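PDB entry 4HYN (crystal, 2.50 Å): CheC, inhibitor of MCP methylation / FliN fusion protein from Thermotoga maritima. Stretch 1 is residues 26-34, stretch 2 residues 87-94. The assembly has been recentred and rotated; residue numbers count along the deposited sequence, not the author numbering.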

ATOM      1  N   THR A  26       7.063   9.158  -9.211  1.00 28.00           N
ATOM      2  CA  THR A  26       6.223  10.343  -9.394  1.00 29.79           C
ATOM      3  C   THR A  26       6.306  11.192  -8.131  1.00 28.86           C
ATOM      4  O   THR A  26       6.317  12.417  -8.190  1.00 29.79           O
ATOM      5  CB  THR A  26       4.744   9.990  -9.662  1.00 31.41           C
ATOM      6  OG1 THR A  26       4.262   9.119  -8.634  1.00 35.96           O
ATOM      7  CG2 THR A  26       4.585   9.323 -11.003  1.00 31.70           C
ATOM      8  N   LEU A  27       6.398  10.513  -6.993  1.00 28.96           N
ATOM      9  CA  LEU A  27       6.508  11.149  -5.689  1.00 28.06           C
ATOM     10  C   LEU A  27       7.825  11.906  -5.647  1.00 27.95           C
ATOM     11  O   LEU A  27       7.912  13.013  -5.121  1.00 28.18           O
ATOM     12  CB  LEU A  27       6.487  10.061  -4.608  1.00 29.45           C
ATOM     13  CG  LEU A  27       5.988  10.393  -3.205  1.00 29.03           C
ATOM     14  CD1 LEU A  27       7.125  10.628  -2.245  1.00 28.56           C
ATOM     15  CD2 LEU A  27       5.072  11.591  -3.281  1.00 31.00           C
ATOM     16  N   SER A  28       8.842  11.284  -6.229  1.00 28.29           N
ATOM     17  CA  SER A  28      10.178  11.842  -6.295  1.00 28.99           C
ATOM     18  C   SER A  28      10.190  13.048  -7.218  1.00 31.38           C
ATOM     19  O   SER A  28      10.985  13.967  -7.049  1.00 29.70           O
ATOM     20  CB  SER A  28      11.139  10.789  -6.835  1.00 27.01           C
ATOM     21  OG  SER A  28      12.471  11.265  -6.865  1.00 28.32           O
HETATM   22  N   MSE A  29       9.344  12.998  -8.240  1.00 35.60           N
HETATM   23  CA  MSE A  29       9.238  14.072  -9.220  1.00 39.19           C
HETATM   24  C   MSE A  29       8.584  15.306  -8.604  1.00 37.25           C
HETATM   25  O   MSE A  29       8.976  16.433  -8.890  1.00 36.58           O
HETATM   26  CB  MSE A  29       8.426  13.585 -10.422  1.00 45.96           C
HETATM   27  CG  MSE A  29       9.084  13.873 -11.749  1.00 55.60           C
HETATM   28 SE   MSE A  29      10.915  13.243 -11.751  1.00 69.92          SE
HETATM   29  CE  MSE A  29      11.840  14.941 -11.906  1.00 64.40           C
ATOM     30  N   ILE A  30       7.596  15.067  -7.746  1.00 36.43           N
ATOM     31  CA  ILE A  30       6.859  16.118  -7.059  1.00 36.72           C
ATOM     32  C   ILE A  30       7.815  16.806  -6.082  1.00 36.55           C
ATOM     33  O   ILE A  30       7.843  18.044  -5.978  1.00 35.70           O
ATOM     34  CB  ILE A  30       5.646  15.520  -6.292  1.00 35.39           C
ATOM     35  CG1 ILE A  30       4.577  15.053  -7.282  1.00 35.23           C
ATOM     36  CG2 ILE A  30       5.065  16.527  -5.336  1.00 34.11           C
ATOM     37  CD1 ILE A  30       3.358  14.398  -6.609  1.00 38.59           C
ATOM     38  N   LEU A  31       8.564  15.987  -5.346  1.00 36.75           N
ATOM     39  CA  LEU A  31       9.553  16.465  -4.382  1.00 37.26           C
ATOM     40  C   LEU A  31      10.882  16.571  -5.134  1.00 38.19           C
ATOM     41  O   LEU A  31      10.975  16.165  -6.296  1.00 40.04           O
ATOM     42  CB  LEU A  31       9.673  15.476  -3.222  1.00 37.38           C
ATOM     43  CG  LEU A  31       8.454  15.304  -2.320  1.00 35.99           C
ATOM     44  CD1 LEU A  31       8.086  13.853  -2.225  1.00 37.65           C
ATOM     45  CD2 LEU A  31       8.782  15.809  -0.962  1.00 39.87           C
ATOM     46  N   GLY A  32      11.918  17.121  -4.520  1.00 38.24           N
ATOM     47  CA  GLY A  32      13.166  17.221  -5.269  1.00 37.43           C
ATOM     48  C   GLY A  32      14.188  16.214  -4.798  1.00 35.29           C
ATOM     49  O   GLY A  32      15.389  16.410  -4.989  1.00 35.98           O
ATOM     50  N   ARG A  33      13.697  15.138  -4.188  1.00 34.18           N
ATOM     51  CA  ARG A  33      14.543  14.098  -3.619  1.00 33.39           C
ATOM     52  C   ARG A  33      14.378  12.735  -4.275  1.00 32.30           C
ATOM     53  O   ARG A  33      13.304  12.388  -4.792  1.00 31.48           O
ATOM     54  CB  ARG A  33      14.232  13.946  -2.134  1.00 35.08           C
ATOM     55  CG  ARG A  33      14.475  15.196  -1.326  1.00 38.61           C
ATOM     56  CD  ARG A  33      14.058  15.010   0.110  1.00 40.37           C
ATOM     57  NE  ARG A  33      14.134  16.263   0.856  1.00 40.88           N
ATOM     58  CZ  ARG A  33      14.928  16.458   1.902  1.00 43.63           C
ATOM     59  NH1 ARG A  33      15.729  15.487   2.321  1.00 44.56           N
ATOM     60  NH2 ARG A  33      14.871  17.599   2.575  1.00 46.41           N
ATOM     61  N   ASP A  34      15.461  11.969  -4.244  1.00 30.19           N
ATOM     62  CA  ASP A  34      15.466  10.621  -4.779  1.00 30.30           C
ATOM     63  C   ASP A  34      14.733   9.717  -3.797  1.00 29.40           C
ATOM     64  O   ASP A  34      14.917   9.823  -2.585  1.00 28.65           O
ATOM     65  CB  ASP A  34      16.901  10.117  -4.981  1.00 31.82           C
ATOM     66  CG  ASP A  34      17.592  10.766  -6.168  1.00 34.71           C
ATOM     67  OD1 ASP A  34      16.904  11.145  -7.146  1.00 34.75           O
ATOM     68  OD2 ASP A  34      18.835  10.882  -6.124  1.00 36.43           O
ATOM     69  N   ASP A  87       4.888  17.055   5.867  1.00 29.39           N
ATOM     70  CA  ASP A  87       5.859  18.139   5.963  1.00 30.57           C
ATOM     71  C   ASP A  87       6.577  18.329   4.628  1.00 31.55           C
ATOM     72  O   ASP A  87       6.809  19.461   4.196  1.00 32.37           O
ATOM     73  CB  ASP A  87       6.868  17.849   7.083  1.00 31.49           C
ATOM     74  CG  ASP A  87       7.754  19.049   7.408  1.00 32.88           C
ATOM     75  OD1 ASP A  87       8.993  18.895   7.383  1.00 32.37           O
ATOM     76  OD2 ASP A  87       7.216  20.143   7.702  1.00 34.45           O
ATOM     77  N   LEU A  88       6.914  17.216   3.977  1.00 32.13           N
ATOM     78  CA  LEU A  88       7.585  17.241   2.678  1.00 32.15           C
ATOM     79  C   LEU A  88       6.685  17.884   1.617  1.00 33.41           C
ATOM     80  O   LEU A  88       7.124  18.766   0.878  1.00 33.47           O
ATOM     81  CB  LEU A  88       7.960  15.821   2.253  1.00 30.12           C
ATOM     82  CG  LEU A  88       9.424  15.374   2.280  1.00 29.16           C
ATOM     83  CD1 LEU A  88      10.299  16.449   2.850  1.00 29.42           C
ATOM     84  CD2 LEU A  88       9.564  14.079   3.058  1.00 26.87           C
HETATM   85  N   MSE A  89       5.428  17.451   1.557  1.00 34.30           N
HETATM   86  CA  MSE A  89       4.464  17.993   0.601  1.00 35.87           C
HETATM   87  C   MSE A  89       4.237  19.489   0.826  1.00 35.88           C
HETATM   88  O   MSE A  89       3.956  20.227  -0.115  1.00 35.33           O
HETATM   89  CB  MSE A  89       3.115  17.273   0.718  1.00 39.19           C
HETATM   90  CG  MSE A  89       3.065  15.835   0.179  1.00 43.73           C
HETATM   91 SE   MSE A  89       3.333  15.672  -1.772  1.00 51.98          SE
HETATM   92  CE  MSE A  89       4.857  14.485  -1.738  1.00 49.54           C
HETATM   93  N   MSE A  90       4.344  19.927   2.078  1.00 35.54           N
HETATM   94  CA  MSE A  90       4.131  21.327   2.418  1.00 35.25           C
HETATM   95  C   MSE A  90       5.352  22.227   2.256  1.00 34.28           C
HETATM   96  O   MSE A  90       5.276  23.424   2.528  1.00 33.52           O
HETATM   97  CB  MSE A  90       3.540  21.443   3.822  1.00 35.52           C
HETATM   98  CG  MSE A  90       2.064  21.092   3.866  1.00 39.90           C
HETATM   99 SE   MSE A  90       1.477  20.396   5.567  1.00 45.57          SE
HETATM  100  CE  MSE A  90       1.404  22.056   6.564  1.00 45.08           C
ATOM    101  N   GLY A  91       6.461  21.653   1.793  1.00 33.55           N
ATOM    102  CA  GLY A  91       7.670  22.429   1.575  1.00 33.37           C
ATOM    103  C   GLY A  91       8.851  22.150   2.490  1.00 34.57           C
ATOM    104  O   GLY A  91       9.987  22.476   2.142  1.00 33.93           O
ATOM    105  N   GLY A  92       8.594  21.523   3.636  1.00 35.37           N
ATOM    106  CA  GLY A  92       9.648  21.228   4.597  1.00 37.69           C
ATOM    107  C   GLY A  92      10.733  20.237   4.204  1.00 39.47           C
ATOM    108  O   GLY A  92      10.764  19.728   3.078  1.00 39.55           O
ATOM    109  N   SER A  93      11.631  19.973   5.150  1.00 39.74           N
ATOM    110  CA  SER A  93      12.747  19.051   4.949  1.00 41.55           C
ATOM    111  C   SER A  93      12.365  17.604   5.256  1.00 43.21           C
ATOM    112  O   SER A  93      13.086  16.670   4.887  1.00 43.39           O
ATOM    113  CB  SER A  93      13.922  19.457   5.835  1.00 40.48           C
ATOM    114  OG  SER A  93      13.531  19.468   7.197  1.00 40.92           O
ATOM    115  N   GLY A  94      11.244  17.432   5.954  1.00 43.72           N
ATOM    116  CA  GLY A  94      10.774  16.107   6.311  1.00 45.27           C
ATOM    117  C   GLY A  94      11.329  15.584   7.621  1.00 46.90           C
ATOM    118  O   GLY A  94      10.906  14.532   8.099  1.00 47.40           O
TER

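The contact joins the ends of two helices, and apolar side chains make most of it. Its centre is Met-89, a selenomethionine whose CA-to-CB bond runs sideways but whose long, flexible chain brings its end close to the first stretch. Met-89 CE lies 3.3 Å from Leu-27 CD2 and 3.3 Å from Leu-31 CD1, while Met-89 SE is 4.1 Å from Ile-30 CG2. The long unbranched chain of methionine suits this place, because it carries an apolar end to the side chains of Leu-27, Ile-30 and Leu-31. Leu-27 and Leu-31 stand one helical turn apart, linked by the backbone bond from Leu-31 N to Leu-27 O (3.1 Å), so both can meet the same methyl group. Leu-31 also reaches Leu-88, with Leu-31 CD2 lying 3.3 Å from Leu-88 CB; its forked end thus touches two neighbours.

The polar side of the contact is looser, and no hydrogen bond crosses between the stretches. Arg-33 suits its site because its long chain spans the gap, bringing Arg-33 NH2 within 3.1 Å of Ser-93 O, but the carbonyl oxygen lies over a face of the guanidinium, where the N-H bonds do not point. The approach is electrostatically reasonable without being a hydrogen bond. Ser-93 contributes its backbone O, while its CA-to-CB bond points away overall. Arg-33 NE lies 4.3 Å from Leu-88 CD1, which is packing rather than a polar contact.

Bonds within each stretch help hold these partners in place. Ser-28 OG donates to Arg-33 O (2.5 Å), tying the helix to the loop that follows. In the second stretch, Gly-92 N to Asp-87 O (2.8 Å) and Gly-91 N to Leu-88 O (3.1 Å) form a Schellman motif, whose positive phi at Gly-91 favours glycine. Asp-87 OD1 then accepts from Gly-94 N (3.0 Å). A CB on Gly-92 would clash with that same OD1, and one on Gly-94 with Leu-88 CD1.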